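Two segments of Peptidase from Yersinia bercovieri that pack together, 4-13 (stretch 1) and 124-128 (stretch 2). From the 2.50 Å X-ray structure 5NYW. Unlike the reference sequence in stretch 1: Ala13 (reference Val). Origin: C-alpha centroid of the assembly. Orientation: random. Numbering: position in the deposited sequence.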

ATOM      1  N   VAL L   4      -4.087 -16.517 -40.833  1.00 68.50           N
ATOM      2  CA  VAL L   4      -5.159 -17.452 -40.516  1.00 64.50           C
ATOM      3  C   VAL L   4      -4.568 -18.847 -40.332  1.00 49.17           C
ATOM      4  O   VAL L   4      -3.603 -19.224 -40.997  1.00 43.67           O
ATOM      5  N   ALA L   5      -5.138 -19.599 -39.400  1.00 46.47           N
ATOM      6  CA  ALA L   5      -4.732 -20.975 -39.197  1.00 54.75           C
ATOM      7  C   ALA L   5      -5.972 -21.819 -39.013  1.00 53.75           C
ATOM      8  O   ALA L   5      -6.903 -21.413 -38.335  1.00 64.38           O
ATOM      9  N   MET L   6      -5.969 -23.000 -39.610  1.00 57.63           N
ATOM     10  CA  MET L   6      -7.112 -23.890 -39.578  1.00 55.97           C
ATOM     11  C   MET L   6      -6.721 -25.266 -39.048  1.00 67.80           C
ATOM     12  O   MET L   6      -5.721 -25.841 -39.485  1.00 80.18           O
ATOM     13  N   ARG L   7      -7.485 -25.772 -38.083  1.00 62.59           N
ATOM     14  CA  ARG L   7      -7.290 -27.131 -37.583  1.00 61.74           C
ATOM     15  C   ARG L   7      -8.410 -28.059 -38.030  1.00 64.06           C
ATOM     16  O   ARG L   7      -9.545 -27.933 -37.570  1.00 68.13           O
ATOM     17  N   LEU L   8      -8.069 -29.019 -38.885  1.00 62.50           N
ATOM     18  CA  LEU L   8      -9.032 -29.947 -39.465  1.00 60.02           C
ATOM     19  C   LEU L   8      -8.712 -31.352 -39.006  1.00 58.35           C
ATOM     20  O   LEU L   8      -7.701 -31.560 -38.342  1.00 64.08           O
ATOM     21  N   SER L   9      -9.578 -32.306 -39.336  1.00 55.12           N
ATOM     22  CA  SER L   9      -9.366 -33.691 -38.929  1.00 64.58           C
ATOM     23  C   SER L   9      -8.093 -34.295 -39.528  1.00 61.71           C
ATOM     24  O   SER L   9      -7.429 -35.119 -38.889  1.00 63.96           O
ATOM     25  N   SER L  10      -7.768 -33.898 -40.756  1.00 53.69           N
ATOM     26  CA  SER L  10      -6.634 -34.473 -41.484  1.00 58.23           C
ATOM     27  C   SER L  10      -5.323 -33.676 -41.397  1.00 60.58           C
ATOM     28  O   SER L  10      -4.291 -34.133 -41.886  1.00 64.36           O
ATOM     29  N   GLY L  11      -5.359 -32.490 -40.797  1.00 64.10           N
ATOM     30  CA  GLY L  11      -4.173 -31.650 -40.687  1.00 71.55           C
ATOM     31  C   GLY L  11      -4.429 -30.173 -40.404  1.00 66.92           C
ATOM     32  O   GLY L  11      -5.553 -29.762 -40.106  1.00 58.12           O
ATOM     33  N   LEU L  12      -3.384 -29.365 -40.551  1.00 63.30           N
ATOM     34  CA  LEU L  12      -3.476 -27.928 -40.325  1.00 55.96           C
ATOM     35  C   LEU L  12      -3.139 -27.140 -41.586  1.00 59.32           C
ATOM     36  O   LEU L  12      -2.297 -27.559 -42.386  1.00 54.81           O
ATOM     37  N   ALA L  13      -3.816 -26.008 -41.766  1.00 56.08           N
ATOM     38  CA  ALA L  13      -3.501 -25.083 -42.851  1.00 49.69           C
ATOM     39  C   ALA L  13      -3.170 -23.702 -42.280  1.00 50.09           C
ATOM     40  O   ALA L  13      -3.868 -23.202 -41.397  1.00 67.25           O
ATOM     41  N   GLY L 124      -2.287 -35.403 -31.051  1.00 69.74           N
ATOM     42  CA  GLY L 124      -2.871 -34.986 -32.311  1.00 59.54           C
ATOM     43  C   GLY L 124      -2.565 -33.528 -32.604  1.00 60.66           C
ATOM     44  O   GLY L 124      -1.717 -32.910 -31.974  1.00 60.21           O
ATOM     45  N   LEU L 125      -3.240 -32.980 -33.594  1.00 62.58           N
ATOM     46  CA  LEU L 125      -3.053 -31.588 -33.952  1.00 52.17           C
ATOM     47  C   LEU L 125      -3.589 -30.670 -32.895  1.00 51.00           C
ATOM     48  O   LEU L 125      -4.666 -30.912 -32.368  1.00 60.69           O
ATOM     49  N   ARG L 126      -2.852 -29.610 -32.586  1.00 49.67           N
ATOM     50  CA  ARG L 126      -3.377 -28.593 -31.680  1.00 54.10           C
ATOM     51  C   ARG L 126      -3.094 -27.197 -32.232  1.00 52.91           C
ATOM     52  O   ARG L 126      -2.070 -26.965 -32.871  1.00 53.23           O
ATOM     53  N   LEU L 127      -4.031 -26.283 -32.007  1.00 63.56           N
ATOM     54  CA  LEU L 127      -3.948 -24.908 -32.505  1.00 57.48           C
ATOM     55  C   LEU L 127      -4.392 -23.923 -31.426  1.00 48.92           C
ATOM     56  O   LEU L 127      -5.457 -24.104 -30.850  1.00 54.02           O
ATOM     57  N   PHE L 128      -3.579 -22.900 -31.145  1.00 50.08           N
ATOM     58  CA  PHE L 128      -3.887 -21.902 -30.106  1.00 46.67           C
ATOM     59  C   PHE L 128      -3.869 -20.470 -30.621  1.00 50.72           C
ATOM     60  O   PHE L 128      -3.161 -20.136 -31.586  1.00 50.06           O
TER

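The packing of stretch 1 against stretch 2 is a small, mainly apolar contact between a β-hairpin and a strand packed against it, fastened by one hydrogen bond from an arginine side chain to a backbone carbonyl. It illustrates a general principle: alternation along a strand sends every second side chain to the same face, so a few residues suffice to build an interface. In the hairpin, Met6 N donates to Ala13 O (2.8 Å) and Ala13 N to Met6 O (3.0 Å), and Leu8 N bonds to Gly11 O at 2.9 Å. Ala5, Arg7 and Leu12 direct their CA-to-CB bonds toward stretch 2, whereas Met6 and Leu8 point away. Leu125 and Leu127 answer from the other side, with Arg126 between them turned away.

Leu127 (chi1 t, chi2 p) brings CD1 to 3.7 Å from Ala5 CB, while its CD2 lies 3.6 Å from Ala5 O and 4.1 Å from Arg7 CB. Its own CB is 4.1 Å from CD2 of Leu12, whose chi1 is m and chi2 off-rotamer at 134°. Leu12 also reaches the other leucine, its CD1 lying 3.8 Å from Leu125 CD2.

Leu125, in an m,t rotamer, has the largest area covered by the opposing stretch. Its CD1 fits against backbone near the turn, 3.3 Å from Gly11 CA and 3.4 Å from Leu8 O. The backbone angles at Gly11 by themselves call for glycine, since a CB would be jammed against the preceding carbonyl oxygen.

Arg7 supplies the polar element. With chi1, chi2 and chi3 all t, its extended chain carries NE to Leu125 O, forming a 3.0 Å hydrogen bond with a nearly straight N-H...O angle of 165°. The carbonyl meets the guanidinium at its edge, near the group's plane, where the N-H can point at it.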

ATOM      1  CB  VAL L   4      -6.294 -17.460 -41.609  1.00 51.09           C
ATOM      2  CG1 VAL L   4      -5.752 -17.779 -43.008  1.00 39.04           C
ATOM      3  CG2 VAL L   4      -7.431 -18.426 -41.228  1.00 51.37           C
ATOM      4  CB  ALA L   5      -3.805 -21.091 -38.001  1.00 61.05           C
ATOM      5  CB  MET L   6      -7.716 -24.033 -40.979  1.00 57.63           C
ATOM      6  CG  MET L   6      -8.147 -22.734 -41.617  1.00 62.77           C
ATOM      7  SD  MET L   6      -8.387 -22.875 -43.399  1.00 65.69           S
ATOM      8  CE  MET L   6      -9.097 -21.281 -43.801  1.00 46.95           C
ATOM      9  CB  ARG L   7      -7.192 -27.143 -36.059  1.00 58.98           C
ATOM     10  CG  ARG L   7      -7.077 -28.528 -35.440  1.00 46.45           C
ATOM     11  CD  ARG L   7      -7.124 -28.423 -33.925  1.00 48.58           C
ATOM     12  NE  ARG L   7      -7.221 -29.722 -33.256  1.00 60.86           N
ATOM     13  CZ  ARG L   7      -8.359 -30.282 -32.850  1.00 65.11           C
ATOM     14  NH1 ARG L   7      -8.328 -31.458 -32.250  1.00 59.18           N
ATOM     15  NH2 ARG L   7      -9.522 -29.662 -33.029  1.00 63.72           N
ATOM     16  CB  LEU L   8      -9.002 -29.881 -40.985  1.00 59.98           C
ATOM     17  CG  LEU L   8      -8.907 -28.463 -41.528  1.00 70.05           C
ATOM     18  CD1 LEU L   8      -8.148 -28.487 -42.829  1.00 70.80           C
ATOM     19  CD2 LEU L   8     -10.298 -27.868 -41.691  1.00 59.98           C
ATOM     20  CB  SER L   9     -10.583 -34.547 -39.288  1.00 61.74           C
ATOM     21  OG  SER L   9     -10.885 -34.460 -40.663  1.00 65.65           O
ATOM     22  CB  SER L  10      -7.022 -34.671 -42.957  1.00 58.38           C
ATOM     23  OG  SER L  10      -7.635 -33.514 -43.494  1.00 63.38           O
ATOM     24  CB  LEU L  12      -2.543 -27.502 -39.192  1.00 54.33           C
ATOM     25  CG  LEU L  12      -2.849 -27.847 -37.740  1.00 51.84           C
ATOM     26  CD1 LEU L  12      -1.619 -28.362 -37.091  1.00 59.31           C
ATOM     27  CD2 LEU L  12      -3.241 -26.560 -37.062  1.00 48.97           C
ATOM     28  CB  ALA L  13      -4.673 -24.997 -43.864  1.00 47.48           C
ATOM     29  CB  LEU L 125      -3.761 -31.282 -35.249  1.00 57.34           C
ATOM     30  CG  LEU L 125      -3.485 -32.284 -36.337  1.00 52.32           C
ATOM     31  CD1 LEU L 125      -4.461 -31.947 -37.415  1.00 51.26           C
ATOM     32  CD2 LEU L 125      -2.048 -32.169 -36.799  1.00 57.50           C
ATOM     33  CB  ARG L 126      -2.792 -28.761 -30.277  1.00 61.59           C
ATOM     34  CG  ARG L 126      -3.086 -30.119 -29.691  1.00 68.92           C
ATOM     35  CD  ARG L 126      -2.637 -30.275 -28.248  1.00 69.00           C
ATOM     36  NE  ARG L 126      -3.545 -29.627 -27.305  1.00 64.13           N
ATOM     37  CZ  ARG L 126      -3.441 -29.745 -25.986  1.00 67.62           C
ATOM     38  NH1 ARG L 126      -2.480 -30.505 -25.469  1.00 73.06           N
ATOM     39  NH2 ARG L 126      -4.309 -29.131 -25.184  1.00 59.23           N
ATOM     40  CB  LEU L 127      -4.816 -24.738 -33.752  1.00 55.27           C
ATOM     41  CG  LEU L 127      -5.013 -23.318 -34.292  1.00 57.31           C
ATOM     42  CD1 LEU L 127      -3.697 -22.721 -34.728  1.00 56.07           C
ATOM     43  CD2 LEU L 127      -6.053 -23.274 -35.420  1.00 48.09           C
ATOM     44  CB  PHE L 128      -2.902 -21.951 -28.907  1.00 46.81           C
ATOM     45  CG  PHE L 128      -2.930 -23.246 -28.114  1.00 53.55           C
ATOM     46  CD1 PHE L 128      -2.365 -24.414 -28.617  1.00 53.92           C
ATOM     47  CD2 PHE L 128      -3.596 -23.305 -26.901  1.00 48.69           C
ATOM     48  CE1 PHE L 128      -2.402 -25.594 -27.893  1.00 51.25           C
ATOM     49  CE2 PHE L 128      -3.658 -24.481 -26.188  1.00 48.36           C
ATOM     50  CZ  PHE L 128      -3.058 -25.631 -26.683  1.00 51.25           C
TER